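Local structure of RmpD (Hexulose-6-phosphate synthase) (3EXR) at residues 36-41 / 62-67; 44-49 / 79-84. The protein is an enzyme of the HUMPS family, built as a TIM barrel that pairs with a second copy of itself. All coordinates share one frame; numbering follows the deposited sequence.

Contact 1. Residues 36-41 / 62-67; sequences AGTVCL and VADTKC
A36 and A63 form a parallel beta bridge: A36 N bonds to V62 O at 2.9 Å, and D64 N returns a bond to A36 O at 3.0 Å. The chain then leaves the sheet at G37, the N-cap of helix 38-44, and its first helical turn sets T38 beside D64. CG of D64 stands anti to its backbone N (chi1 179°), which brings CG close to T38 OG1, and the two side chains cross at about a right angle. The hydroxyl of T38 does two jobs: OG1 donates to D64 O at 2.7 Å from above the carbonyl plane and accepts from K66 NZ at 3.0 Å. K66 bends at chi4 (58°), placing NZ 2.8 Å from both D64 OD1 and D64 OD2, a salt bridge that grips the whole carboxylate. A weak bond from T38 N to D64 OD2 adds to it. Threonine suits this place by offering donor and acceptor from one short branch. On the apolar side, L41 lays CD1 3.7 Å from D64 N and reaches T65 CG2 and A63 CB. D64-T65-K66 matches the Asp-X-Lys signature of the family, which in relatives lies in the active site. Strand 85-89 flanks strand 60-67, with T87 OG1 bonding to D64 OD1; helix 71-79 covers T65, and L42 of the second subunit packs on L41 and T65.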
loop_
_atom_site.group_PDB
_atom_site.type_symbol
_atom_site.label_atom_id
_atom_site.label_comp_id
_atom_site.label_asym_id
_atom_site.label_seq_id
_atom_site.Cartn_x
_atom_site.Cartn_y
_atom_site.Cartn_z
ATOM N N ALA A 36 12.685 4.358 -2.013
ATOM C CA ALA A 36 11.811 5.117 -1.136
ATOM C C ALA A 36 10.736 4.175 -0.618
ATOM O O ALA A 36 9.820 3.786 -1.375
ATOM C CB ALA A 36 11.162 6.268 -1.916
ATOM N N GLY A 37 10.838 3.789 0.651
ATOM C CA GLY A 37 9.949 2.785 1.198
ATOM C C GLY A 37 8.537 3.286 1.453
ATOM O O GLY A 37 8.312 4.486 1.594
ATOM N N THR A 38 7.574 2.361 1.552
ATOM C CA THR A 38 6.157 2.729 1.673
ATOM C C THR A 38 5.901 3.582 2.911
ATOM O O THR A 38 5.147 4.553 2.852
ATOM C CB THR A 38 5.266 1.484 1.781
ATOM O OG1 THR A 38 5.702 0.483 0.850
ATOM C CG2 THR A 38 3.831 1.837 1.464
ATOM N N VAL A 39 6.512 3.217 4.042
ATOM C CA VAL A 39 6.316 3.996 5.269
ATOM C C VAL A 39 6.696 5.470 5.040
ATOM O O VAL A 39 6.055 6.391 5.546
ATOM C CB VAL A 39 7.164 3.416 6.433
ATOM C CG1 VAL A 39 7.155 4.385 7.611
ATOM C CG2 VAL A 39 6.648 2.026 6.828
ATOM N N CYS A 40 7.776 5.677 4.303
ATOM C CA CYS A 40 8.287 7.006 4.032
ATOM C C CYS A 40 7.402 7.749 3.034
ATOM O O CYS A 40 7.036 8.899 3.267
ATOM C CB CYS A 40 9.724 6.942 3.515
ATOM S SG CYS A 40 10.537 8.538 3.677
ATOM N N LEU A 41 7.056 7.094 1.926
ATOM C CA LEU A 41 6.186 7.726 0.951
ATOM C C LEU A 41 4.832 8.131 1.536
ATOM O O LEU A 41 4.317 9.215 1.241
ATOM C CB LEU A 41 6.004 6.843 -0.278
ATOM C CG LEU A 41 7.261 6.651 -1.142
ATOM C CD1 LEU A 41 6.947 5.634 -2.188
ATOM C CD2 LEU A 41 7.670 7.987 -1.788
ATOM N N VAL A 62 13.583 3.099 -6.749
ATOM C CA VAL A 62 12.357 2.348 -6.533
ATOM C C VAL A 62 11.397 3.226 -5.732
ATOM O O VAL A 62 11.791 3.803 -4.716
ATOM C CB VAL A 62 12.624 1.070 -5.723
ATOM C CG1 VAL A 62 11.342 0.255 -5.553
ATOM C CG2 VAL A 62 13.702 0.225 -6.392
ATOM N N ALA A 63 10.182 3.375 -6.264
ATOM C CA ALA A 63 9.064 3.971 -5.504
ATOM C C ALA A 63 8.257 2.786 -4.954
ATOM O O ALA A 63 7.514 2.121 -5.683
ATOM C CB ALA A 63 8.213 4.845 -6.395
ATOM N N ASP A 64 8.371 2.552 -3.649
ATOM C CA ASP A 64 7.749 1.388 -3.019
ATOM C C ASP A 64 6.338 1.763 -2.579
ATOM O O ASP A 64 6.081 1.924 -1.405
ATOM C CB ASP A 64 8.630 0.932 -1.861
ATOM C CG ASP A 64 8.093 -0.261 -1.107
ATOM O OD1 ASP A 64 7.290 -1.053 -1.621
ATOM O OD2 ASP A 64 8.489 -0.443 0.068
ATOM N N THR A 65 5.427 1.878 -3.543
ATOM C CA THR A 65 4.056 2.282 -3.223
ATOM C C THR A 65 3.147 1.119 -2.816
ATOM O O THR A 65 2.064 1.338 -2.290
ATOM C CB THR A 65 3.374 2.966 -4.413
ATOM O OG1 THR A 65 3.367 2.072 -5.527
ATOM C CG2 THR A 65 4.142 4.179 -4.851
ATOM N N LYS A 66 3.559 -0.119 -3.093
ATOM C CA LYS A 66 2.734 -1.299 -2.816
ATOM C C LYS A 66 1.328 -1.065 -3.360
ATOM O O LYS A 66 0.309 -1.358 -2.713
ATOM C CB LYS A 66 2.744 -1.635 -1.327
ATOM C CG LYS A 66 4.120 -2.135 -0.878
ATOM C CD LYS A 66 4.138 -2.633 0.561
ATOM C CE LYS A 66 5.468 -3.293 0.950
ATOM N NZ LYS A 66 6.672 -2.397 0.798
ATOM N N CYS A 67 1.308 -0.505 -4.567
ATOM C CA CYS A 67 0.073 -0.117 -5.250
ATOM C C CYS A 67 -0.924 -1.262 -5.392
ATOM O O CYS A 67 -0.578 -2.351 -5.863
ATOM C CB CYS A 67 0.424 0.465 -6.608
ATOM S SG CYS A 67 -0.956 0.805 -7.639
#

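Contact 2. Residues 44-49 / 79-84; sequences VGSELV and AVRGAD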
loop_
_atom_site.group_PDB
_atom_site.type_symbol
_atom_site.label_atom_id
_atom_site.label_comp_id
_atom_site.label_asym_id
_atom_site.label_seq_id
_atom_site.Cartn_x
_atom_site.Cartn_y
_atom_site.Cartn_z
ATOM N N VAL A 44 5.694 11.389 3.466
ATOM C CA VAL A 44 6.272 12.580 2.847
ATOM C C VAL A 44 5.829 12.837 1.424
ATOM O O VAL A 44 6.044 13.933 0.930
ATOM C CB VAL A 44 7.789 12.603 2.934
ATOM C CG1 VAL A 44 8.236 12.290 4.362
ATOM C CG2 VAL A 44 8.393 11.633 1.957
ATOM N N GLY A 45 5.216 11.854 0.777
ATOM C CA GLY A 45 4.747 11.991 -0.600
ATOM C C GLY A 45 5.884 11.754 -1.578
ATOM O O GLY A 45 6.988 11.368 -1.178
ATOM N N SER A 46 5.623 12.051 -2.843
ATOM C CA SER A 46 6.462 11.587 -3.937
ATOM C C SER A 46 7.609 12.524 -4.259
ATOM O O SER A 46 8.478 12.173 -5.050
ATOM C CB SER A 46 5.603 11.326 -5.168
ATOM O OG SER A 46 5.011 12.527 -5.652
ATOM N N GLU A 47 7.645 13.707 -3.668
ATOM C CA GLU A 47 8.737 14.624 -3.965
ATOM C C GLU A 47 10.094 13.973 -3.587
ATOM O O GLU A 47 11.098 14.195 -4.235
ATOM C CB GLU A 47 8.551 16.011 -3.355
ATOM C CG GLU A 47 9.646 16.988 -3.775
ATOM C CD GLU A 47 9.426 18.427 -3.342
ATOM O OE1 GLU A 47 8.775 18.681 -2.307
ATOM O OE2 GLU A 47 9.977 19.309 -4.035
ATOM N N LEU A 48 10.078 13.125 -2.572
ATOM C CA LEU A 48 11.269 12.374 -2.184
ATOM C C LEU A 48 11.883 11.647 -3.378
ATOM O O LEU A 48 13.126 11.612 -3.524
ATOM C CB LEU A 48 10.939 11.376 -1.066
ATOM C CG LEU A 48 12.058 10.403 -0.646
ATOM C CD1 LEU A 48 13.256 11.127 -0.091
ATOM C CD2 LEU A 48 11.547 9.399 0.367
ATOM N N VAL A 49 11.036 11.066 -4.226
ATOM C CA VAL A 49 11.550 10.321 -5.387
ATOM C C VAL A 49 12.393 11.243 -6.275
ATOM O O VAL A 49 13.464 10.880 -6.735
ATOM C CB VAL A 49 10.408 9.674 -6.215
ATOM C CG1 VAL A 49 10.936 9.020 -7.476
ATOM C CG2 VAL A 49 9.665 8.646 -5.369
ATOM N N ALA A 79 6.600 7.851 -11.778
ATOM C CA ALA A 79 7.490 7.873 -12.952
ATOM C C ALA A 79 7.847 9.307 -13.334
ATOM O O ALA A 79 8.986 9.591 -13.712
ATOM C CB ALA A 79 6.839 7.172 -14.133
ATOM N N VAL A 80 6.895 10.235 -13.230
ATOM C CA VAL A 80 7.222 11.623 -13.558
ATOM C C VAL A 80 8.202 12.233 -12.555
ATOM O O VAL A 80 8.896 13.177 -12.886
ATOM C CB VAL A 80 5.969 12.513 -13.720
ATOM C CG1 VAL A 80 5.075 11.992 -14.834
ATOM C CG2 VAL A 80 5.215 12.654 -12.421
ATOM N N ARG A 81 8.268 11.676 -11.337
ATOM C CA ARG A 81 9.228 12.112 -10.299
ATOM C C ARG A 81 10.617 11.529 -10.567
ATOM O O ARG A 81 11.594 11.961 -9.970
ATOM C CB ARG A 81 8.751 11.657 -8.911
ATOM C CG ARG A 81 7.532 12.376 -8.352
ATOM C CD ARG A 81 7.858 13.782 -7.952
ATOM N NE ARG A 81 6.785 14.382 -7.168
ATOM C CZ ARG A 81 6.766 15.658 -6.797
ATOM N NH1 ARG A 81 7.723 16.476 -7.187
ATOM N NH2 ARG A 81 5.778 16.124 -6.043
ATOM N N GLY A 82 10.680 10.544 -11.448
ATOM C CA GLY A 82 11.946 9.887 -11.807
ATOM C C GLY A 82 12.142 8.424 -11.381
ATOM O O GLY A 82 13.240 7.894 -11.543
ATOM N N ALA A 83 11.111 7.756 -10.848
ATOM C CA ALA A 83 11.257 6.341 -10.499
ATOM C C ALA A 83 11.559 5.447 -11.689
ATOM O O ALA A 83 11.028 5.651 -12.803
ATOM C CB ALA A 83 10.012 5.809 -9.782
ATOM N N ASP A 84 12.370 4.418 -11.433
ATOM C CA ASP A 84 12.563 3.331 -12.398
ATOM C C ASP A 84 11.626 2.151 -12.157
ATOM O O ASP A 84 10.970 1.659 -13.087
ATOM C CB ASP A 84 14.014 2.852 -12.332
ATOM C CG ASP A 84 14.997 3.924 -12.777
ATOM O OD1 ASP A 84 14.813 4.526 -13.878
ATOM O OD2 ASP A 84 15.976 4.166 -12.049
HETATM O O HOH W 1 3.324 15.365 -4.926
HETATM O O HOH W 2 8.292 19.358 -6.691
#
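R81 reaches across to S46 and E47 with its guanidinium turned so that one partner meets an edge and the other a face. At the edge, R81 NE donates to S46 OG at 3.0 Å, a fairly straight bond (155°) with the oxygen close to the guanidinium plane. Over the face lies backbone: E47 CA sits 3.6 Å above the plane, over its centre. The arginine chain is bent at chi2 (-71°), which swings CD over beside S46 O, where CG already lies. Serine suits its place because a short hydroxyl can serve two partners; S46 OG also bonds to Q43 OE1 of the second subunit. The E47 carboxylate is tilted only 25° from the guanidinium, but the charges stay apart, with E47 OE2 4.8 Å from R81 NH1. Water bridges them, accepting from R81 NH1 at 3.0 Å and donating weakly to E47 OE2; a second water accepts from R81 NH2. The direct salt bridge of R81 NH1 goes to E50, one turn further along the helix. Nearer the backbone, V49 sets CG1 against the turn at R81-A83, 3.7 Å from R81 CB and 3.6 Å from A83 N, where the small methyl of A83 lets the valine come close. G82, with positive phi, ends helix 71-79 in a Schellman motif, and the contact joins this helix-to-strand loop of a TIM barrel to the neighbouring helix 47-55 of its outer layer.

In the fold
Contacts 1 and 2 lie with their centres about 10 Å apart and on the same side of the barrel's centre, contact 1 further in and contact 2 nearer the surface. Apolar side chains join them: L48 CD2 touches C40 SG at 3.6 Å and A36 CB at 3.9 Å, while A63 CB meets A83 CB at 4.0 Å, so L48 of helix 47-55 rests on A36 and C40, and A83 of the loop meets A63 of the strand. Along the chain the segments alternate, since helices 38-44 and 47-55 lead on to strand 60-67. The polar cluster of contact 1 stands where relatives have their active site, whereas contact 2 ties helix to loop outside the sheet. Both touch the second subunit.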